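Local atomic coordinates of flavin reductase (PDB entry 5CHO), a protein that probably reduces flavin adenine dinucleotide to supply reduced flavin to the halogenase partner of a bacterial two-component tryptophan halogenase. Residues A[85-90]-A[159-164]; A[67-70]-A[76-79]; A[110-115]-A[127-132]. All coordinates share one frame; numbering follows the deposited sequence.

Contact 1: residues A[85-90]-A[159-164]; sequences AMHGSL and DHSIFV. With FAD (flavin-adenine dinucleotide), chain I.
H87 reaches from helix 85-90 to strand 160-164 and meets two residues with different parts of its imidazole. At the ring edge, NE2 shares a nearly straight hydrogen bond of 2.9 Å with S161 OG, the hydroxyl lying in the ring plane. Over one face stands the edge of F163, its CZ 3.8 Å from H87 CD2; the planes meet at 83°, a T-shaped pair. H87 points here because its CG is anti to the backbone N (chi1 -170°), which carries the ring off the helix toward the strand. The phenyl ring is in turn held from its own face by L90, whose CD1 sits 4.0 Å from the F163 ring centroid in a CH-pi contact, while V80 and L151 pack against F163 from neighbouring strands. Further out, H160 ND1 donates to D159 OD1 at 2.6 Å, which steadies the imidazole whose NE2 approaches flavin O2 at 3.6 Å. D159 OD2 accepts backbone N-H groups of L71 and D72 of the second subunit. Near the N-terminal end of the helix, A85 N bonds to FAD O3P and M86 N to O2P (2.9 Å), the familiar way a helix N-terminus receives a pyrophosphate through backbone amides.

Contact 2: residues A[67-70]-A[76-79]; sequences TSVS and ILVC. With FAD (flavin-adenine dinucleotide), chain I.
T67 and L77 face each other as an antiparallel hydrogen-bonded pair in the hairpin of strands 67-71 and 74-81, and they illustrate how a short ladder can be tight on one face and looser on the other. Two backbone bonds close the pair: L77 N to T67 O at 2.9 Å, with the donor in the carbonyl plane, and T67 N to L77 O at 3.0 Å. On the sheet face that carries these two residues, the side chains lie side by side, with L77 CD1 3.9 Å from T67 CB. L77 places its CG between its backbone N and carbonyl carbon (chi1 70°), and its other methyl, CD2, comes 3.5 Å from V69 CG2, the two side chains crossing at about a right angle. Next along the strand, V69 and S70 together sit opposite L75 in a classic beta bulge.

The other face is sparser. S68 and I76 form the neighbouring non-hydrogen-bonded pair, yet between them the nearest approach is 4.3 Å, from S68 CA to I76 CG2. S68 is partly exposed, and the I76 side chain turns off toward F66 and L167; F41 of the second subunit packs on both S68 and I76.

The hydroxyls of T67 and S70 are buried and tied both within the chain and across the dimer. T67 OG1 bonds to S65 O and to T67 OG1 of the second subunit; S70 OG bonds to P73 O and, more weakly, to D159 N of the second subunit. Two residues along from L77, C79 O accepts flavin N3 at 2.6 Å with an angle of 165°. The chemistry thus implies a division of labour: aliphatic packing and amide bonds join the strands, hydroxyls link loop and second subunit, and a backbone carbonyl reads the N-H of the isoalloxazine.

Contact 3: residues A[110-115]-A[127-132]; sequences LLYANR and PGWARG. With FAD (flavin-adenine dinucleotide), chain I.
Y112 and W129 meet ring against ring, the benzo edge of the indole directed at the face of the phenol. Their planes stand at 74° and the centroids of the phenol and the six-membered indole ring are 5.6 Å apart, an offset edge-to-face pair in which the side chains come from opposite directions and overlap only at their ends. W129 CZ2 does most of the touching: it lies 3.6 Å from Y112 CE2 and 3.4 Å from Y112 OH, and that hydroxyl sits near the indole plane. The phenolic oxygen has its polar partner elsewhere, in a hydrogen bond with Q123 OE1, while F124 meets the W129 ring in a second edge-to-face contact.

The backbones stay far apart, 13.4 Å between Y112 CA and W129 CA, and long aromatic side chains bridge the interval. Helix 106-111 gives way at Y112, within a type I beta turn from L111 to N114; strand 129-131 pairs with strand 138-140 in a small two-stranded sheet. With CG anti to its carbonyl carbon (chi1 -68°), Y112 sends its ring toward that sheet, and L111 CG rests over the centre of one phenol face. Replacing Y112 by an alanine would probably open a gap beside W129 CZ2, leaving the indole with F124 but without the phenol face, and deprive Q123 of the hydroxyl it bonds.

The same turn serves the cofactor. A113 O receives a weak hydrogen bond from FAD O4' at 3.3 Å, and A113 CB packs on the dimethylbenzene end of the flavin. R115 lays a guanidinium face over the ribose next to the adenine, its NH1 2.9 Å from FAD O4B.

In the fold
Contacts 1 and 2 are buried and share a sheet: strands 74-81 and 160-172 are neighbours in it, and F163 N probably hydrogen-bonds to V78 O where the two contacts touch. Contact 3 is only partly buried, about 20 Å from contact 2 between centres and on the opposite side of the chain's centre. Contact 2 is a backbone ladder with aliphatic packing, contact 1 joins helix to strand through polar and aromatic side chains, and contact 3 rests on a single aromatic pair. All touch FAD: contact 1 mainly at the pyrophosphate, with H160 near flavin O2; contact 2 at flavin N3; contact 3 at the ribityl chain, dimethylbenzene end and adenosine ribose. The second subunit reaches contacts 1 and 2 alone.

Contact 1: residues A[85-90]-A[159-164]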
# COMPACT_ATOMS: atom_id res chain seq x y z
N ALA A 85 3.25 -13.01 -15.20
CA ALA A 85 3.35 -14.45 -14.97
C ALA A 85 2.96 -14.83 -13.54
O ALA A 85 2.40 -15.90 -13.31
CB ALA A 85 4.76 -14.93 -15.29
N MET A 86 3.27 -13.96 -12.58
CA MET A 86 2.97 -14.27 -11.19
C MET A 86 1.47 -14.36 -10.96
O MET A 86 1.02 -15.07 -10.06
CB MET A 86 3.59 -13.22 -10.25
CG MET A 86 3.42 -13.57 -8.77
SD MET A 86 4.19 -15.14 -8.34
CE MET A 86 5.90 -14.67 -8.14
N HIS A 87 0.70 -13.65 -11.77
CA HIS A 87 -0.76 -13.70 -11.71
C HIS A 87 -1.22 -15.16 -11.84
O HIS A 87 -2.06 -15.64 -11.08
CB HIS A 87 -1.37 -12.83 -12.80
CG HIS A 87 -2.86 -12.63 -12.68
ND1 HIS A 87 -3.77 -13.62 -12.94
CD2 HIS A 87 -3.57 -11.54 -12.31
CE1 HIS A 87 -5.00 -13.15 -12.75
NE2 HIS A 87 -4.90 -11.89 -12.37
N GLY A 88 -0.64 -15.86 -12.81
CA GLY A 88 -0.94 -17.27 -13.00
C GLY A 88 -0.35 -18.17 -11.93
O GLY A 88 -1.02 -19.08 -11.45
N SER A 89 0.90 -17.91 -11.54
CA SER A 89 1.57 -18.70 -10.51
C SER A 89 0.83 -18.65 -9.17
O SER A 89 0.72 -19.65 -8.46
CB SER A 89 3.02 -18.23 -10.31
OG SER A 89 3.70 -18.09 -11.54
N LEU A 90 0.33 -17.47 -8.82
CA LEU A 90 -0.36 -17.30 -7.55
C LEU A 90 -1.63 -18.15 -7.55
O LEU A 90 -1.90 -18.88 -6.60
CB LEU A 90 -0.67 -15.82 -7.28
CG LEU A 90 0.58 -14.99 -6.97
CD1 LEU A 90 0.27 -13.49 -7.02
CD2 LEU A 90 1.17 -15.35 -5.61
N ASP A 159 -6.88 -3.89 -14.82
CA ASP A 159 -5.76 -4.59 -15.44
C ASP A 159 -4.88 -5.30 -14.40
O ASP A 159 -3.86 -5.89 -14.75
CB ASP A 159 -4.94 -3.61 -16.29
CG ASP A 159 -4.37 -2.45 -15.50
OD1 ASP A 159 -4.08 -2.60 -14.29
OD2 ASP A 159 -4.20 -1.36 -16.10
N HIS A 160 -5.29 -5.23 -13.14
CA HIS A 160 -4.67 -6.00 -12.06
C HIS A 160 -5.73 -6.86 -11.39
O HIS A 160 -6.92 -6.66 -11.59
CB HIS A 160 -4.03 -5.09 -11.00
CG HIS A 160 -2.70 -4.53 -11.39
ND1 HIS A 160 -2.52 -3.70 -12.47
CD2 HIS A 160 -1.48 -4.64 -10.80
CE1 HIS A 160 -1.25 -3.34 -12.54
NE2 HIS A 160 -0.60 -3.91 -11.54
N SER A 161 -5.28 -7.82 -10.59
CA SER A 161 -6.15 -8.49 -9.64
C SER A 161 -5.61 -8.26 -8.25
O SER A 161 -4.40 -8.17 -8.06
CB SER A 161 -6.26 -9.99 -9.94
OG SER A 161 -6.99 -10.23 -11.13
N ILE A 162 -6.51 -8.16 -7.27
CA ILE A 162 -6.12 -8.02 -5.88
C ILE A 162 -6.09 -9.39 -5.23
O ILE A 162 -7.12 -10.04 -5.08
CB ILE A 162 -7.08 -7.09 -5.11
CG1 ILE A 162 -7.09 -5.69 -5.74
CG2 ILE A 162 -6.68 -7.00 -3.64
CD1 ILE A 162 -8.31 -4.86 -5.38
N PHE A 163 -4.90 -9.83 -4.83
CA PHE A 163 -4.72 -11.14 -4.21
C PHE A 163 -4.67 -10.98 -2.70
O PHE A 163 -3.71 -10.42 -2.17
CB PHE A 163 -3.45 -11.82 -4.72
CG PHE A 163 -3.51 -12.24 -6.16
CD1 PHE A 163 -3.29 -11.33 -7.17
CD2 PHE A 163 -3.81 -13.55 -6.49
CE1 PHE A 163 -3.34 -11.72 -8.49
CE2 PHE A 163 -3.86 -13.94 -7.81
CZ PHE A 163 -3.63 -13.02 -8.82
N VAL A 164 -5.68 -11.50 -2.01
CA VAL A 164 -5.73 -11.43 -0.56
C VAL A 164 -5.19 -12.73 0.02
O VAL A 164 -5.68 -13.81 -0.31
CB VAL A 164 -7.16 -11.20 -0.04
CG1 VAL A 164 -7.15 -10.97 1.46
CG2 VAL A 164 -7.80 -10.03 -0.75
PA FAD I . 6.06 -10.78 -16.32
O1A FAD I . 5.89 -12.10 -17.01
O2A FAD I . 7.49 -10.41 -16.23
O5B FAD I . 5.29 -9.63 -17.16
C5B FAD I . 5.41 -8.27 -16.72
C4B FAD I . 4.90 -7.28 -17.83
O4B FAD I . 5.72 -7.29 -18.82
C3B FAD I . 3.56 -7.77 -18.38
O3B FAD I . 2.70 -6.70 -18.59
C2B FAD I . 3.89 -8.46 -19.70
O2B FAD I . 2.81 -8.17 -20.74
C1B FAD I . 5.00 -7.94 -20.10
N9A FAD I . 5.84 -8.95 -20.63
C8A FAD I . 6.86 -9.59 -20.02
N7A FAD I . 7.39 -10.48 -20.89
C5A FAD I . 6.68 -10.39 -22.05
C6A FAD I . 6.78 -11.07 -23.26
N6A FAD I . 7.67 -12.11 -23.76
N1A FAD I . 5.93 -10.78 -24.27
C2A FAD I . 4.96 -9.82 -24.10
N3A FAD I . 4.86 -9.16 -22.91
C4A FAD I . 5.72 -9.45 -21.89
N1 FAD I . 4.01 -5.32 -10.76
C2 FAD I . 2.68 -5.73 -10.31
O2 FAD I . 1.97 -6.44 -11.02
N3 FAD I . 2.19 -5.29 -9.00
C4 FAD I . 3.02 -4.47 -8.18
O4 FAD I . 2.63 -4.13 -7.15
C4X FAD I . 4.37 -4.05 -8.66
N5 FAD I . 5.22 -3.22 -7.86
C5X FAD I . 6.56 -2.83 -8.34
C6 FAD I . 7.41 -2.00 -7.53
C7 FAD I . 8.67 -1.63 -7.99
C7M FAD I . 9.31 -0.74 -6.88
C8 FAD I . 9.10 -2.07 -9.24
C8M FAD I . 10.54 -1.59 -9.64
C9 FAD I . 8.27 -2.88 -10.03
C9A FAD I . 7.00 -3.26 -9.58
N10 FAD I . 6.15 -4.11 -10.42
C10 FAD I . 4.84 -4.50 -9.94
C1' FAD I . 6.60 -4.58 -11.76
C2' FAD I . 6.92 -6.09 -11.71
O2' FAD I . 7.87 -6.32 -10.72
C3' FAD I . 7.46 -6.49 -13.07
O3' FAD I . 6.47 -6.33 -14.03
C4' FAD I . 7.91 -7.96 -13.05
O4' FAD I . 8.64 -8.21 -14.18
C5' FAD I . 6.68 -8.89 -13.03
O5' FAD I . 7.11 -10.24 -13.02
P FAD I . 6.12 -11.38 -13.59
O1P FAD I . 6.92 -12.60 -13.97
O2P FAD I . 5.06 -11.74 -12.54
O3P FAD I . 5.41 -10.82 -14.87

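Contact 2: residues A[67-70]-A[76-79]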
# COMPACT_ATOMS: atom_id res chain seq x y z
N THR A 67 0.06 -4.55 1.10
CA THR A 67 -0.72 -3.79 2.07
C THR A 67 -1.29 -4.69 3.16
O THR A 67 -1.92 -5.71 2.87
CB THR A 67 -1.86 -3.01 1.38
OG1 THR A 67 -1.31 -2.16 0.36
CG2 THR A 67 -2.63 -2.16 2.38
N SER A 68 -1.08 -4.30 4.41
CA SER A 68 -1.69 -4.99 5.54
C SER A 68 -3.18 -4.69 5.58
O SER A 68 -3.58 -3.53 5.52
CB SER A 68 -1.03 -4.57 6.85
OG SER A 68 -0.96 -3.16 6.95
N VAL A 69 -4.00 -5.73 5.70
CA VAL A 69 -5.44 -5.58 5.50
C VAL A 69 -6.27 -5.82 6.76
O VAL A 69 -7.17 -5.05 7.08
CB VAL A 69 -5.96 -6.54 4.41
CG1 VAL A 69 -7.47 -6.46 4.33
CG2 VAL A 69 -5.35 -6.20 3.07
N SER A 70 -5.95 -6.90 7.48
CA SER A 70 -6.79 -7.34 8.59
C SER A 70 -5.96 -8.07 9.64
O SER A 70 -4.93 -8.67 9.32
CB SER A 70 -7.91 -8.24 8.08
OG SER A 70 -8.55 -8.92 9.15
N ILE A 76 -3.32 -10.06 4.30
CA ILE A 76 -2.61 -9.03 3.54
C ILE A 76 -3.08 -9.06 2.10
O ILE A 76 -3.80 -9.99 1.71
CB ILE A 76 -1.07 -9.20 3.60
CG1 ILE A 76 -0.64 -10.55 3.01
CG2 ILE A 76 -0.58 -9.08 5.03
CD1 ILE A 76 -0.27 -10.50 1.53
N LEU A 77 -2.71 -8.06 1.31
CA LEU A 77 -3.00 -8.11 -0.12
C LEU A 77 -1.84 -7.60 -0.96
O LEU A 77 -0.99 -6.85 -0.49
CB LEU A 77 -4.27 -7.31 -0.44
CG LEU A 77 -4.34 -5.79 -0.35
CD1 LEU A 77 -3.59 -5.09 -1.48
CD2 LEU A 77 -5.81 -5.38 -0.35
N VAL A 78 -1.82 -8.04 -2.22
CA VAL A 78 -0.93 -7.52 -3.23
C VAL A 78 -1.71 -7.38 -4.52
O VAL A 78 -2.64 -8.15 -4.76
CB VAL A 78 0.29 -8.43 -3.48
CG1 VAL A 78 1.19 -8.49 -2.25
CG2 VAL A 78 -0.16 -9.84 -3.88
N CYS A 79 -1.35 -6.40 -5.35
CA CYS A 79 -2.00 -6.23 -6.65
C CYS A 79 -1.05 -6.67 -7.75
O CYS A 79 0.06 -6.15 -7.87
CB CYS A 79 -2.42 -4.78 -6.86
SG CYS A 79 -3.50 -4.15 -5.55
PA FAD I . 6.06 -10.78 -16.32
O1A FAD I . 5.89 -12.10 -17.01
O2A FAD I . 7.49 -10.41 -16.23
O5B FAD I . 5.29 -9.63 -17.16
C5B FAD I . 5.41 -8.27 -16.72
C4B FAD I . 4.90 -7.28 -17.83
O4B FAD I . 5.72 -7.29 -18.82
C3B FAD I . 3.56 -7.77 -18.38
O3B FAD I . 2.70 -6.70 -18.59
C2B FAD I . 3.89 -8.46 -19.70
O2B FAD I . 2.81 -8.17 -20.74
C1B FAD I . 5.00 -7.94 -20.10
N9A FAD I . 5.84 -8.95 -20.63
C8A FAD I . 6.86 -9.59 -20.02
N7A FAD I . 7.39 -10.48 -20.89
C5A FAD I . 6.68 -10.39 -22.05
C6A FAD I . 6.78 -11.07 -23.26
N6A FAD I . 7.67 -12.11 -23.76
N1A FAD I . 5.93 -10.78 -24.27
C2A FAD I . 4.96 -9.82 -24.10
N3A FAD I . 4.86 -9.16 -22.91
C4A FAD I . 5.72 -9.45 -21.89
N1 FAD I . 4.01 -5.32 -10.76
C2 FAD I . 2.68 -5.73 -10.31
O2 FAD I . 1.97 -6.44 -11.02
N3 FAD I . 2.19 -5.29 -9.00
C4 FAD I . 3.02 -4.47 -8.18
O4 FAD I . 2.63 -4.13 -7.15
C4X FAD I . 4.37 -4.05 -8.66
N5 FAD I . 5.22 -3.22 -7.86
C5X FAD I . 6.56 -2.83 -8.34
C6 FAD I . 7.41 -2.00 -7.53
C7 FAD I . 8.67 -1.63 -7.99
C7M FAD I . 9.31 -0.74 -6.88
C8 FAD I . 9.10 -2.07 -9.24
C8M FAD I . 10.54 -1.59 -9.64
C9 FAD I . 8.27 -2.88 -10.03
C9A FAD I . 7.00 -3.26 -9.58
N10 FAD I . 6.15 -4.11 -10.42
C10 FAD I . 4.84 -4.50 -9.94
C1' FAD I . 6.60 -4.58 -11.76
C2' FAD I . 6.92 -6.09 -11.71
O2' FAD I . 7.87 -6.32 -10.72
C3' FAD I . 7.46 -6.49 -13.07
O3' FAD I . 6.47 -6.33 -14.03
C4' FAD I . 7.91 -7.96 -13.05
O4' FAD I . 8.64 -8.21 -14.18
C5' FAD I . 6.68 -8.89 -13.03
O5' FAD I . 7.11 -10.24 -13.02
P FAD I . 6.12 -11.38 -13.59
O1P FAD I . 6.92 -12.60 -13.97
O2P FAD I . 5.06 -11.74 -12.54
O3P FAD I . 5.41 -10.82 -14.87

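Contact 3: residues A[110-115]-A[127-132]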
# COMPACT_ATOMS: atom_id res chain seq x y z
N LEU A 110 15.30 -4.48 -8.32
CA LEU A 110 15.49 -4.24 -9.75
C LEU A 110 15.44 -5.53 -10.54
O LEU A 110 14.72 -5.62 -11.53
CB LEU A 110 16.83 -3.54 -10.01
CG LEU A 110 16.86 -2.06 -9.63
CD1 LEU A 110 18.28 -1.50 -9.69
CD2 LEU A 110 15.90 -1.26 -10.50
N LEU A 111 16.20 -6.53 -10.10
CA LEU A 111 16.26 -7.81 -10.79
C LEU A 111 14.88 -8.42 -11.01
O LEU A 111 14.55 -8.80 -12.13
CB LEU A 111 17.13 -8.81 -10.02
CG LEU A 111 17.18 -10.23 -10.60
CD1 LEU A 111 17.62 -10.23 -12.06
CD2 LEU A 111 18.08 -11.13 -9.76
N TYR A 112 14.07 -8.52 -9.96
CA TYR A 112 12.80 -9.21 -10.07
C TYR A 112 11.68 -8.30 -10.53
O TYR A 112 10.51 -8.70 -10.54
CB TYR A 112 12.46 -9.90 -8.75
CG TYR A 112 13.43 -11.02 -8.49
CD1 TYR A 112 13.34 -12.20 -9.22
CD2 TYR A 112 14.44 -10.91 -7.55
CE1 TYR A 112 14.22 -13.22 -9.03
CE2 TYR A 112 15.34 -11.95 -7.35
CZ TYR A 112 15.22 -13.11 -8.10
OH TYR A 112 16.10 -14.15 -7.91
N ALA A 113 12.04 -7.08 -10.91
CA ALA A 113 11.16 -6.20 -11.66
C ALA A 113 11.49 -6.24 -13.15
O ALA A 113 10.77 -5.66 -13.97
CB ALA A 113 11.25 -4.79 -11.12
N ASN A 114 12.58 -6.92 -13.51
CA ASN A 114 13.04 -6.98 -14.90
C ASN A 114 12.41 -8.14 -15.68
O ASN A 114 12.76 -9.29 -15.48
CB ASN A 114 14.57 -7.09 -14.94
CG ASN A 114 15.15 -6.72 -16.30
OD1 ASN A 114 14.55 -6.98 -17.34
ND2 ASN A 114 16.33 -6.11 -16.30
N ARG A 115 11.48 -7.81 -16.58
CA ARG A 115 10.79 -8.82 -17.39
C ARG A 115 11.72 -9.64 -18.26
O ARG A 115 11.37 -10.72 -18.71
CB ARG A 115 9.73 -8.14 -18.26
CG ARG A 115 10.31 -7.22 -19.34
CD ARG A 115 9.23 -6.36 -19.95
NE ARG A 115 8.61 -5.53 -18.92
CZ ARG A 115 7.45 -4.90 -19.04
NH1 ARG A 115 6.77 -4.95 -20.18
NH2 ARG A 115 6.98 -4.19 -18.03
N PRO A 127 22.28 -19.17 -2.20
CA PRO A 127 22.25 -18.96 -0.74
C PRO A 127 21.54 -17.70 -0.25
O PRO A 127 21.24 -17.62 0.94
CB PRO A 127 23.74 -18.91 -0.37
CG PRO A 127 24.44 -18.50 -1.61
CD PRO A 127 23.64 -19.03 -2.76
N GLY A 128 21.27 -16.74 -1.13
CA GLY A 128 20.55 -15.54 -0.73
C GLY A 128 19.08 -15.79 -0.44
O GLY A 128 18.36 -14.88 -0.02
N TRP A 129 18.64 -17.03 -0.64
CA TRP A 129 17.24 -17.41 -0.44
C TRP A 129 17.07 -18.45 0.65
O TRP A 129 17.86 -19.39 0.77
CB TRP A 129 16.62 -17.97 -1.72
CG TRP A 129 16.49 -17.03 -2.86
CD1 TRP A 129 17.29 -16.95 -3.96
CD2 TRP A 129 15.48 -16.02 -3.03
NE1 TRP A 129 16.85 -15.96 -4.81
CE2 TRP A 129 15.74 -15.38 -4.26
CE3 TRP A 129 14.39 -15.61 -2.27
CZ2 TRP A 129 14.94 -14.34 -4.74
CZ3 TRP A 129 13.59 -14.57 -2.75
CH2 TRP A 129 13.88 -13.95 -3.97
N ALA A 130 16.01 -18.28 1.43
CA ALA A 130 15.52 -19.31 2.33
C ALA A 130 14.22 -19.83 1.76
O ALA A 130 13.64 -19.20 0.88
CB ALA A 130 15.32 -18.77 3.73
N ARG A 131 13.76 -20.98 2.24
CA ARG A 131 12.49 -21.53 1.80
C ARG A 131 11.52 -21.55 2.97
O ARG A 131 11.84 -22.06 4.04
CB ARG A 131 12.66 -22.94 1.24
CG ARG A 131 13.46 -23.02 -0.04
CD ARG A 131 12.66 -22.49 -1.21
NE ARG A 131 13.34 -22.76 -2.48
CZ ARG A 131 12.73 -23.14 -3.60
NH1 ARG A 131 11.41 -23.28 -3.65
NH2 ARG A 131 13.45 -23.37 -4.69
N GLY A 132 10.33 -20.99 2.76
CA GLY A 132 9.35 -20.89 3.82
C GLY A 132 8.92 -22.28 4.24
O GLY A 132 8.62 -23.13 3.41
PA FAD I . 6.06 -10.78 -16.32
O1A FAD I . 5.89 -12.10 -17.01
O2A FAD I . 7.49 -10.41 -16.23
O5B FAD I . 5.29 -9.63 -17.16
C5B FAD I . 5.41 -8.27 -16.72
C4B FAD I . 4.90 -7.28 -17.83
O4B FAD I . 5.72 -7.29 -18.82
C3B FAD I . 3.56 -7.77 -18.38
O3B FAD I . 2.70 -6.70 -18.59
C2B FAD I . 3.89 -8.46 -19.70
O2B FAD I . 2.81 -8.17 -20.74
C1B FAD I . 5.00 -7.94 -20.10
N9A FAD I . 5.84 -8.95 -20.63
C8A FAD I . 6.86 -9.59 -20.02
N7A FAD I . 7.39 -10.48 -20.89
C5A FAD I . 6.68 -10.39 -22.05
C6A FAD I . 6.78 -11.07 -23.26
N6A FAD I . 7.67 -12.11 -23.76
N1A FAD I . 5.93 -10.78 -24.27
C2A FAD I . 4.96 -9.82 -24.10
N3A FAD I . 4.86 -9.16 -22.91
C4A FAD I . 5.72 -9.45 -21.89
N1 FAD I . 4.01 -5.32 -10.76
C2 FAD I . 2.68 -5.73 -10.31
O2 FAD I . 1.97 -6.44 -11.02
N3 FAD I . 2.19 -5.29 -9.00
C4 FAD I . 3.02 -4.47 -8.18
O4 FAD I . 2.63 -4.13 -7.15
C4X FAD I . 4.37 -4.05 -8.66
N5 FAD I . 5.22 -3.22 -7.86
C5X FAD I . 6.56 -2.83 -8.34
C6 FAD I . 7.41 -2.00 -7.53
C7 FAD I . 8.67 -1.63 -7.99
C7M FAD I . 9.31 -0.74 -6.88
C8 FAD I . 9.10 -2.07 -9.24
C8M FAD I . 10.54 -1.59 -9.64
C9 FAD I . 8.27 -2.88 -10.03
C9A FAD I . 7.00 -3.26 -9.58
N10 FAD I . 6.15 -4.11 -10.42
C10 FAD I . 4.84 -4.50 -9.94
C1' FAD I . 6.60 -4.58 -11.76
C2' FAD I . 6.92 -6.09 -11.71
O2' FAD I . 7.87 -6.32 -10.72
C3' FAD I . 7.46 -6.49 -13.07
O3' FAD I . 6.47 -6.33 -14.03
C4' FAD I . 7.91 -7.96 -13.05
O4' FAD I . 8.64 -8.21 -14.18
C5' FAD I . 6.68 -8.89 -13.03
O5' FAD I . 7.11 -10.24 -13.02
P FAD I . 6.12 -11.38 -13.59
O1P FAD I . 6.92 -12.60 -13.97
O2P FAD I . 5.06 -11.74 -12.54
O3P FAD I . 5.41 -10.82 -14.87